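Long-range contacts in SM80.1 Vicilin (Solanum melongena, PDB 5VF5), which probably serves as a 7S seed storage protein of the vicilin family, built from two cupin domains, and binds a copper ion: residues 258-264 with 348-354; 239-244 with 343-347; 265-271 with 315-321. The contacts are given in a common frame with arbitrary orientation. Numbering follows the deposited sequence.

Contact 1 (258-264 with 348-354); sequences PYYNSRS and FNRKNFL. With ACT (acetate ion), chain C.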
loop_
_atom_site.group_PDB
_atom_site.type_symbol
_atom_site.label_atom_id
_atom_site.label_comp_id
_atom_site.label_asym_id
_atom_site.label_seq_id
_atom_site.Cartn_x
_atom_site.Cartn_y
_atom_site.Cartn_z
ATOM N N PRO A 258 16.737 9.705 -10.880
ATOM C CA PRO A 258 15.512 10.461 -11.050
ATOM C C PRO A 258 14.641 9.903 -12.176
ATOM O O PRO A 258 15.143 9.527 -13.268
ATOM C CB PRO A 258 16.007 11.875 -11.325
ATOM C CG PRO A 258 17.374 11.946 -10.660
ATOM C CD PRO A 258 17.935 10.564 -10.910
ATOM N N TYR A 259 13.339 9.825 -11.907
ATOM C CA TYR A 259 12.405 9.334 -12.906
ATOM C C TYR A 259 11.049 9.964 -12.662
ATOM O O TYR A 259 10.823 10.666 -11.659
ATOM C CB TYR A 259 12.271 7.804 -12.793
ATOM C CG TYR A 259 11.530 7.359 -11.537
ATOM C CD1 TYR A 259 12.210 7.174 -10.326
ATOM C CD2 TYR A 259 10.160 7.170 -11.540
ATOM C CE1 TYR A 259 11.534 6.787 -9.164
ATOM C CE2 TYR A 259 9.478 6.798 -10.376
ATOM C CZ TYR A 259 10.165 6.622 -9.194
ATOM O OH TYR A 259 9.512 6.201 -8.048
ATOM N N TYR A 260 10.126 9.751 -13.579
ATOM C CA TYR A 260 8.722 10.070 -13.322
ATOM C C TYR A 260 7.814 8.991 -13.889
ATOM O O TYR A 260 8.196 8.239 -14.810
ATOM C CB TYR A 260 8.320 11.483 -13.849
ATOM C CG TYR A 260 8.327 11.622 -15.364
ATOM C CD1 TYR A 260 9.469 11.996 -16.077
ATOM C CD2 TYR A 260 7.192 11.357 -16.098
ATOM C CE1 TYR A 260 9.452 12.114 -17.459
ATOM C CE2 TYR A 260 7.176 11.498 -17.482
ATOM C CZ TYR A 260 8.323 11.860 -18.157
ATOM O OH TYR A 260 8.362 11.988 -19.525
ATOM N N ASN A 261 6.614 8.899 -13.333
ATOM C CA ASN A 261 5.549 8.041 -13.861
ATOM C C ASN A 261 4.697 8.845 -14.825
ATOM O O ASN A 261 4.285 9.954 -14.538
ATOM C CB ASN A 261 4.702 7.532 -12.716
ATOM C CG ASN A 261 5.421 6.502 -11.902
ATOM O OD1 ASN A 261 5.773 5.440 -12.439
ATOM N ND2 ASN A 261 5.659 6.793 -10.619
ATOM N N SER A 262 4.411 8.271 -15.980
ATOM C CA SER A 262 3.698 8.979 -17.017
ATOM C C SER A 262 2.285 9.383 -16.656
ATOM O O SER A 262 1.861 10.466 -16.994
ATOM C CB SER A 262 3.725 8.174 -18.321
ATOM O OG SER A 262 2.958 6.986 -18.228
ATOM N N ARG A 263 1.543 8.484 -16.007
ATOM C CA ARG A 263 0.141 8.774 -15.658
ATOM C C ARG A 263 -0.333 8.354 -14.287
ATOM O O ARG A 263 -1.349 8.866 -13.834
ATOM C CB ARG A 263 -0.808 8.251 -16.696
ATOM C CG ARG A 263 -0.805 6.809 -16.880
ATOM C CD ARG A 263 -2.022 6.427 -17.771
ATOM N NE ARG A 263 -3.310 6.332 -17.088
ATOM C CZ ARG A 263 -4.382 7.122 -17.191
ATOM N NH1 ARG A 263 -4.376 8.266 -17.899
ATOM N NH2 ARG A 263 -5.485 6.799 -16.517
ATOM N N SER A 264 0.421 7.484 -13.612
ATOM C CA SER A 264 -0.025 6.904 -12.384
ATOM C C SER A 264 0.500 7.648 -11.179
ATOM O O SER A 264 1.683 7.879 -11.075
ATOM C CB SER A 264 0.372 5.431 -12.329
ATOM O OG SER A 264 0.003 4.790 -11.105
ATOM N N PHE A 348 -1.464 1.613 -18.615
ATOM C CA PHE A 348 -0.735 2.434 -19.592
ATOM C C PHE A 348 0.375 3.283 -18.952
ATOM O O PHE A 348 1.060 4.017 -19.676
ATOM C CB PHE A 348 -1.680 3.301 -20.471
ATOM C CG PHE A 348 -2.849 2.533 -21.032
ATOM C CD1 PHE A 348 -2.615 1.423 -21.786
ATOM C CD2 PHE A 348 -4.165 2.886 -20.730
ATOM C CE1 PHE A 348 -3.674 0.663 -22.318
ATOM C CE2 PHE A 348 -5.233 2.149 -21.237
ATOM C CZ PHE A 348 -4.978 1.034 -22.040
ATOM N N ASN A 349 0.551 3.182 -17.628
ATOM C CA ASN A 349 1.655 3.902 -16.983
ATOM C C ASN A 349 3.011 3.388 -17.437
ATOM O O ASN A 349 3.230 2.162 -17.536
ATOM C CB ASN A 349 1.597 3.781 -15.478
ATOM C CG ASN A 349 2.645 4.668 -14.789
ATOM O OD1 ASN A 349 2.571 5.912 -14.867
ATOM N ND2 ASN A 349 3.648 4.030 -14.135
ATOM N N ARG A 350 3.928 4.316 -17.668
ATOM C CA ARG A 350 5.304 3.957 -17.927
ATOM C C ARG A 350 6.244 4.809 -17.061
ATOM O O ARG A 350 5.974 5.991 -16.744
ATOM C CB ARG A 350 5.633 4.044 -19.412
ATOM C CG ARG A 350 4.761 3.161 -20.307
ATOM C CD ARG A 350 5.000 1.662 -20.114
ATOM N NE ARG A 350 4.261 0.828 -21.088
ATOM C CZ ARG A 350 3.043 0.335 -20.901
ATOM N NH1 ARG A 350 2.386 0.532 -19.753
ATOM N NH2 ARG A 350 2.494 -0.394 -21.867
ATOM N N LYS A 351 7.317 4.156 -16.620
ATOM C CA LYS A 351 8.434 4.798 -15.945
ATOM C C LYS A 351 9.325 5.448 -16.977
ATOM O O LYS A 351 9.680 4.822 -17.983
ATOM C CB LYS A 351 9.301 3.818 -15.175
ATOM C CG LYS A 351 8.658 3.209 -13.985
ATOM C CD LYS A 351 9.144 3.868 -12.763
ATOM C CE LYS A 351 8.606 3.313 -11.449
ATOM N NZ LYS A 351 7.115 3.252 -11.414
ATOM N N ASN A 352 9.675 6.701 -16.741
ATOM C CA ASN A 352 10.558 7.484 -17.589
ATOM C C ASN A 352 11.753 7.908 -16.774
ATOM O O ASN A 352 11.638 8.804 -15.896
ATOM C CB ASN A 352 9.833 8.742 -18.061
ATOM C CG ASN A 352 8.715 8.442 -19.027
ATOM O OD1 ASN A 352 8.880 8.567 -20.234
ATOM N ND2 ASN A 352 7.574 8.007 -18.496
ATOM N N PHE A 353 12.922 7.324 -17.020
ATOM C CA PHE A 353 14.121 7.679 -16.289
ATOM C C PHE A 353 14.770 8.887 -16.928
ATOM O O PHE A 353 14.688 9.104 -18.133
ATOM C CB PHE A 353 15.087 6.483 -16.239
ATOM C CG PHE A 353 14.671 5.474 -15.229
ATOM C CD1 PHE A 353 13.742 4.478 -15.548
ATOM C CD2 PHE A 353 15.098 5.592 -13.907
ATOM C CE1 PHE A 353 13.313 3.583 -14.591
ATOM C CE2 PHE A 353 14.628 4.717 -12.941
ATOM C CZ PHE A 353 13.747 3.716 -13.294
ATOM N N LEU A 354 15.340 9.729 -16.064
ATOM C CA LEU A 354 15.854 11.029 -16.450
ATOM C C LEU A 354 17.381 11.111 -16.477
ATOM O O LEU A 354 17.944 12.164 -16.829
ATOM C CB LEU A 354 15.286 12.060 -15.486
ATOM C CG LEU A 354 13.761 12.174 -15.551
ATOM C CD1 LEU A 354 13.243 12.926 -14.318
ATOM C CD2 LEU A 354 13.326 12.850 -16.818
HETATM C C ACT C . 6.861 3.985 -8.129
HETATM O O ACT C . 6.223 3.102 -8.781
HETATM O OXT ACT C . 7.137 5.084 -8.659
HETATM C CH3 ACT C . 7.350 3.759 -6.719
#
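Strands 254-261 and 351-353 pair antiparallel in one sheet of the second cupin beta-barrel of this vicilin. The backbone bonds run Y260 N to N352 O and N352 N to Y260 O, both 2.9 Å, with L354 N to P258 O (2.8 Å) and S262 N to R350 O (2.9 Å) beyond them. On the face carrying Y260 and N352, the ring of Y260 lies across the partner strand. N352 CB sits under it, 3.6 Å from the ring centroid, a CH-pi contact. L354 CD2 meets the edge of the same ring at Y260 CE1 (4.0 Å), and L354 CD1 fills the space beside P258 CB (4.2 Å). On the face with Y259, N261, K351 and F353, Y259 CB rests over the F353 ring, 4.0 Å from its centroid. The side chains of Y259, N261 and K351 form a polar hollow toward R266. An acetate, probably from the crystallisation liquor, fills it. Acetate OXT accepts from Y259 OH (2.7 Å) and N261 ND2 (3.0 Å). K351 NZ donates to acetate O (2.8 Å). Past the strand ends, the side chain of N349 plugs the turn at S262-S264. N349 OD1 accepts R263 N (3.0 Å) and S264 N (2.9 Å), while N349 ND2 donates to N261 OD1 at 3.1 Å.

Contact 2 (239-244 with 343-347); sequences RDLDAA and GINAM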
loop_
_atom_site.group_PDB
_atom_site.type_symbol
_atom_site.label_atom_id
_atom_site.label_comp_id
_atom_site.label_asym_id
_atom_site.label_seq_id
_atom_site.Cartn_x
_atom_site.Cartn_y
_atom_site.Cartn_z
ATOM N N ARG A 239 -7.649 -4.860 -12.606
ATOM C CA ARG A 239 -8.174 -3.985 -13.670
ATOM C C ARG A 239 -9.343 -3.111 -13.225
ATOM O O ARG A 239 -9.449 -1.987 -13.671
ATOM C CB ARG A 239 -8.581 -4.834 -14.898
ATOM C CG ARG A 239 -7.384 -5.298 -15.634
ATOM C CD ARG A 239 -7.746 -6.224 -16.786
ATOM N NE ARG A 239 -6.520 -6.746 -17.367
ATOM C CZ ARG A 239 -6.462 -7.806 -18.158
ATOM N NH1 ARG A 239 -7.571 -8.458 -18.525
ATOM N NH2 ARG A 239 -5.288 -8.202 -18.597
ATOM N N ASP A 240 -10.233 -3.654 -12.402
ATOM C CA ASP A 240 -11.408 -2.905 -11.943
ATOM C C ASP A 240 -11.058 -1.636 -11.163
ATOM O O ASP A 240 -11.663 -0.602 -11.368
ATOM C CB ASP A 240 -12.403 -3.797 -11.168
ATOM C CG ASP A 240 -11.769 -4.648 -10.058
ATOM O OD1 ASP A 240 -10.562 -4.515 -9.696
ATOM O OD2 ASP A 240 -12.525 -5.514 -9.515
ATOM N N LEU A 241 -10.069 -1.733 -10.279
ATOM C CA LEU A 241 -9.564 -0.602 -9.545
ATOM C C LEU A 241 -8.591 0.235 -10.379
ATOM O O LEU A 241 -8.329 1.351 -10.025
ATOM C CB LEU A 241 -8.867 -1.088 -8.302
ATOM C CG LEU A 241 -9.752 -1.576 -7.176
ATOM C CD1 LEU A 241 -8.882 -2.188 -6.098
ATOM C CD2 LEU A 241 -10.526 -0.415 -6.601
ATOM N N ASP A 242 -8.071 -0.332 -11.461
ATOM C CA ASP A 242 -7.033 0.257 -12.287
ATOM C C ASP A 242 -5.837 0.609 -11.421
ATOM O O ASP A 242 -5.309 1.713 -11.469
ATOM C CB ASP A 242 -7.536 1.440 -13.106
ATOM C CG ASP A 242 -6.550 1.872 -14.153
ATOM O OD1 ASP A 242 -5.686 1.042 -14.549
ATOM O OD2 ASP A 242 -6.625 3.037 -14.583
ATOM N N ALA A 243 -5.415 -0.377 -10.654
ATOM C CA ALA A 243 -4.337 -0.231 -9.685
ATOM C C ALA A 243 -3.143 -1.115 -10.020
ATOM O O ALA A 243 -3.283 -2.163 -10.649
ATOM C CB ALA A 243 -4.839 -0.498 -8.281
ATOM N N ALA A 244 -1.982 -0.717 -9.550
ATOM C CA ALA A 244 -0.787 -1.513 -9.579
ATOM C C ALA A 244 -0.237 -1.662 -8.186
ATOM O O ALA A 244 -0.491 -0.811 -7.299
ATOM C CB ALA A 244 0.253 -0.879 -10.453
ATOM N N GLY A 343 -0.184 2.001 -7.115
ATOM C CA GLY A 343 -0.380 2.870 -8.268
ATOM C C GLY A 343 -1.857 3.039 -8.600
ATOM O O GLY A 343 -2.587 2.041 -8.707
ATOM N N ILE A 344 -2.280 4.276 -8.731
ATOM C CA ILE A 344 -3.643 4.637 -9.056
ATOM C C ILE A 344 -3.586 5.100 -10.530
ATOM O O ILE A 344 -2.554 5.673 -10.949
ATOM C CB ILE A 344 -4.118 5.730 -8.056
ATOM C CG1 ILE A 344 -4.210 5.079 -6.620
ATOM C CG2 ILE A 344 -5.452 6.325 -8.508
ATOM C CD1 ILE A 344 -4.334 6.077 -5.503
ATOM N N ASN A 345 -4.637 4.855 -11.332
ATOM C CA ASN A 345 -4.607 5.163 -12.766
ATOM C C ASN A 345 -3.445 4.391 -13.433
ATOM O O ASN A 345 -2.674 4.967 -14.230
ATOM C CB ASN A 345 -4.504 6.678 -13.063
ATOM C CG ASN A 345 -5.642 7.474 -12.455
ATOM O OD1 ASN A 345 -5.390 8.535 -11.812
ATOM N ND2 ASN A 345 -6.865 6.958 -12.575
ATOM N N ALA A 346 -3.335 3.086 -13.126
ATOM C CA ALA A 346 -2.124 2.361 -13.467
ATOM C C ALA A 346 -2.028 1.874 -14.927
ATOM O O ALA A 346 -0.912 1.832 -15.463
ATOM C CB ALA A 346 -1.959 1.169 -12.561
ATOM N N MET A 347 -3.148 1.523 -15.564
ATOM C CA MET A 347 -3.050 1.016 -16.906
ATOM C C MET A 347 -2.396 2.078 -17.790
ATOM O O MET A 347 -2.752 3.265 -17.736
ATOM C CB MET A 347 -4.414 0.678 -17.505
ATOM C CG MET A 347 -4.264 -0.095 -18.781
ATOM S SD MET A 347 -4.029 -1.851 -18.481
ATOM C CE MET A 347 -5.702 -2.359 -18.308
HETATM O O HOH W 1 -7.062 3.886 -10.261
HETATM O O HOH W 2 -5.237 4.038 -16.508
HETATM O O HOH W 3 -8.200 5.005 -13.961
#
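This is the end of an antiparallel strand pair, where the turn leading into strand 243-250 meets the turn leaving strand 337-344. The pairing is short. A244 and G343 form a hydrogen-bonded pair, with A244 N to G343 O at 2.9 Å and G343 N to A244 O at 2.8 Å. A244 CB lies on the same face of the sheet as the position where G343 has no side chain. A CB placed there would come within 3.3 Å of A244 CB, so glycine lets the strands sit close. A243 CA adds a CH...O contact to G343 O (3.0 Å). Both strands belong to the large antiparallel sheet of the second cupin barrel, where strand 337-344 lies between 243-250 and 265-272. On its other edge, I344 N donates to T265 O. Beyond the strands, D242 holds the outgoing turn. It has positive phi and psi, as does N345 in the opposing turn. A346 N donates to D242 O (2.9 Å), and M347 N donates to D242 OD1 (2.8 Å). A346 points its methyl toward the other segment, with A346 CB 3.7 Å from A244 CB; P232 also packs on A346. Three waters fill the polar gap. One links L241 O to N345 N, at 2.8 Å from each. The other two each donate to D242 OD2 at 2.6 Å; one of them also donates to M347 O (2.9 Å), and the other accepts from N345 ND2 (2.7 Å).

Contact 3 (265-271 with 315-321); sequences TRVVMVV and VGDVLVI. With ACT (acetate ion), chain C.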
loop_
_atom_site.group_PDB
_atom_site.type_symbol
_atom_site.label_atom_id
_atom_site.label_comp_id
_atom_site.label_asym_id
_atom_site.label_seq_id
_atom_site.Cartn_x
_atom_site.Cartn_y
_atom_site.Cartn_z
ATOM N N THR A 265 -0.406 8.020 -10.295
ATOM C CA THR A 265 -0.032 8.547 -8.986
ATOM C C THR A 265 0.297 7.369 -8.076
ATOM O O THR A 265 -0.391 6.331 -8.109
ATOM C CB THR A 265 -1.213 9.331 -8.379
ATOM O OG1 THR A 265 -1.463 10.484 -9.173
ATOM C CG2 THR A 265 -0.957 9.769 -6.955
ATOM N N ARG A 266 1.370 7.500 -7.301
ATOM C CA ARG A 266 1.846 6.428 -6.430
ATOM C C ARG A 266 1.703 6.775 -4.983
ATOM O O ARG A 266 2.004 7.887 -4.586
ATOM C CB ARG A 266 3.298 6.067 -6.768
ATOM C CG ARG A 266 3.485 5.652 -8.248
ATOM C CD ARG A 266 3.207 4.140 -8.396
ATOM N NE ARG A 266 2.493 3.797 -9.569
ATOM C CZ ARG A 266 2.755 2.783 -10.335
ATOM N NH1 ARG A 266 3.860 2.042 -10.132
ATOM N NH2 ARG A 266 1.917 2.513 -11.291
ATOM N N VAL A 267 1.197 5.825 -4.206
ATOM C CA VAL A 267 1.119 5.973 -2.762
ATOM C C VAL A 267 2.106 4.992 -2.167
ATOM O O VAL A 267 1.856 3.773 -2.168
ATOM C CB VAL A 267 -0.306 5.731 -2.225
ATOM C CG1 VAL A 267 -0.342 5.995 -0.745
ATOM C CG2 VAL A 267 -1.336 6.621 -2.925
ATOM N N VAL A 268 3.258 5.526 -1.765
ATOM C CA VAL A 268 4.450 4.751 -1.421
ATOM C C VAL A 268 4.566 4.609 0.076
ATOM O O VAL A 268 4.557 5.631 0.757
ATOM C CB VAL A 268 5.704 5.471 -1.979
ATOM C CG1 VAL A 268 6.990 4.797 -1.527
ATOM C CG2 VAL A 268 5.571 5.536 -3.502
ATOM N N MET A 269 4.601 3.398 0.595
ATOM C CA MET A 269 4.868 3.217 2.066
ATOM C C MET A 269 6.110 2.457 2.333
ATOM O O MET A 269 6.483 1.448 1.702
ATOM C CB MET A 269 3.800 2.461 2.848
ATOM C CG MET A 269 4.081 2.421 4.381
ATOM S SD MET A 269 2.808 1.601 5.318
ATOM C CE MET A 269 3.062 -0.061 4.787
ATOM N N VAL A 270 6.852 3.014 3.271
ATOM C CA VAL A 270 8.167 2.484 3.603
ATOM C C VAL A 270 7.995 1.275 4.492
ATOM O O VAL A 270 7.275 1.324 5.482
ATOM C CB VAL A 270 9.031 3.502 4.351
ATOM C CG1 VAL A 270 10.411 2.958 4.621
ATOM C CG2 VAL A 270 9.119 4.792 3.549
ATOM N N VAL A 271 8.633 0.177 4.086
ATOM C CA VAL A 271 8.620 -1.081 4.851
ATOM C C VAL A 271 9.925 -1.349 5.596
ATOM O O VAL A 271 9.858 -1.984 6.635
ATOM C CB VAL A 271 8.108 -2.270 4.063
ATOM C CG1 VAL A 271 6.690 -1.963 3.603
ATOM C CG2 VAL A 271 8.990 -2.572 2.899
ATOM N N VAL A 315 10.315 4.072 8.226
ATOM C CA VAL A 315 9.383 2.954 8.213
ATOM C C VAL A 315 7.969 3.405 8.623
ATOM O O VAL A 315 7.792 4.082 9.624
ATOM C CB VAL A 315 9.879 1.788 9.078
ATOM C CG1 VAL A 315 8.782 0.744 9.260
ATOM C CG2 VAL A 315 11.107 1.155 8.469
ATOM N N GLY A 316 6.987 3.048 7.792
ATOM C CA GLY A 316 5.575 3.350 8.038
ATOM C C GLY A 316 5.103 4.697 7.484
ATOM O O GLY A 316 3.906 4.970 7.468
ATOM N N ASP A 317 6.033 5.528 7.020
ATOM C CA ASP A 317 5.685 6.787 6.395
ATOM C C ASP A 317 5.167 6.541 4.989
ATOM O O ASP A 317 5.558 5.555 4.329
ATOM C CB ASP A 317 6.899 7.703 6.258
ATOM C CG ASP A 317 7.423 8.240 7.583
ATOM O OD1 ASP A 317 6.735 8.166 8.628
ATOM O OD2 ASP A 317 8.570 8.750 7.521
ATOM N N VAL A 318 4.351 7.452 4.519
ATOM C CA VAL A 318 3.822 7.472 3.161
ATOM C C VAL A 318 4.243 8.717 2.400
ATOM O O VAL A 318 4.218 9.833 2.934
ATOM C CB VAL A 318 2.288 7.331 3.200
ATOM C CG1 VAL A 318 1.633 7.669 1.880
ATOM C CG2 VAL A 318 1.917 5.933 3.667
ATOM N N LEU A 319 4.604 8.539 1.131
ATOM C CA LEU A 319 4.764 9.637 0.217
ATOM C C LEU A 319 3.843 9.420 -0.963
ATOM O O LEU A 319 3.889 8.351 -1.567
ATOM C CB LEU A 319 6.188 9.741 -0.299
ATOM C CG LEU A 319 6.498 10.941 -1.182
ATOM C CD1 LEU A 319 6.367 12.283 -0.477
ATOM C CD2 LEU A 319 7.882 10.807 -1.785
ATOM N N VAL A 320 3.089 10.440 -1.344
ATOM C CA VAL A 320 2.297 10.401 -2.555
ATOM C C VAL A 320 3.151 11.068 -3.654
ATOM O O VAL A 320 3.588 12.207 -3.501
ATOM C CB VAL A 320 0.955 11.119 -2.384
ATOM C CG1 VAL A 320 0.231 11.198 -3.715
ATOM C CG2 VAL A 320 0.119 10.425 -1.312
ATOM N N ILE A 321 3.365 10.350 -4.746
ATOM C CA ILE A 321 4.079 10.888 -5.893
ATOM C C ILE A 321 3.027 11.147 -6.980
ATOM O O ILE A 321 2.583 10.171 -7.645
ATOM C CB ILE A 321 5.132 9.900 -6.460
ATOM C CG1 ILE A 321 6.004 9.265 -5.337
ATOM C CG2 ILE A 321 5.969 10.653 -7.518
ATOM C CD1 ILE A 321 6.860 8.137 -5.870
HETATM C C ACT C . 6.861 3.985 -8.129
HETATM O O ACT C . 6.223 3.102 -8.781
HETATM O OXT ACT C . 7.137 5.084 -8.659
HETATM C CH3 ACT C . 7.350 3.759 -6.719
#
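Strands 265-272 and 318-321 are antiparallel neighbours in the large sheet of the second cupin barrel. The axes of 265-271 and 318-321 approach to 4.7 Å. R266 pairs with I321 (R266 N to I321 O 3.0 Å, I321 N to R266 O 2.8 Å), and V268 pairs with L319 (2.9 Å for both V268 N to L319 O and L319 N to V268 O). The ladder runs on into the turn through V270 N to D317 O (3.0 Å) and G316 N to V270 O (2.9 Å). G316 has positive phi there. V267, V318, V320 and M269 cover one face, with V267 CG1 3.7 Å from V318 CG1 and M269 CB 4.0 Å from V318 CG2. On the other face V268 CG2 meets I321 CD1 at 3.7 Å, and I321 also packs on Y259 and F329. The R266 side chain leads away from strand 318-321. It forms a salt bridge with E229, and R266 NH1 bonds the acetate O at 2.9 Å.

How the contacts relate
From the N terminus, 239-244 comes first, then 258-264 and, directly after it, 265-271. The chain returns with 315-321, which closes the inner loop as contact 3. Next 343-347 closes contact 2, and 348-354 follows at once to close contact 1. Contact 3 is thus nested inside both others, while contacts 1 and 2 cross. All lie in the second cupin unit. Contacts 2 and 3 share one sheet, joined by I344 N to T265 O; contact 1 lies in another. S264 OG joins contact 1 to I344 O of contact 2. R266 joins it to contact 3, and both bind the acetate. These links lie where the chain passes from one sheet to the other, between 258-264 and 265-271.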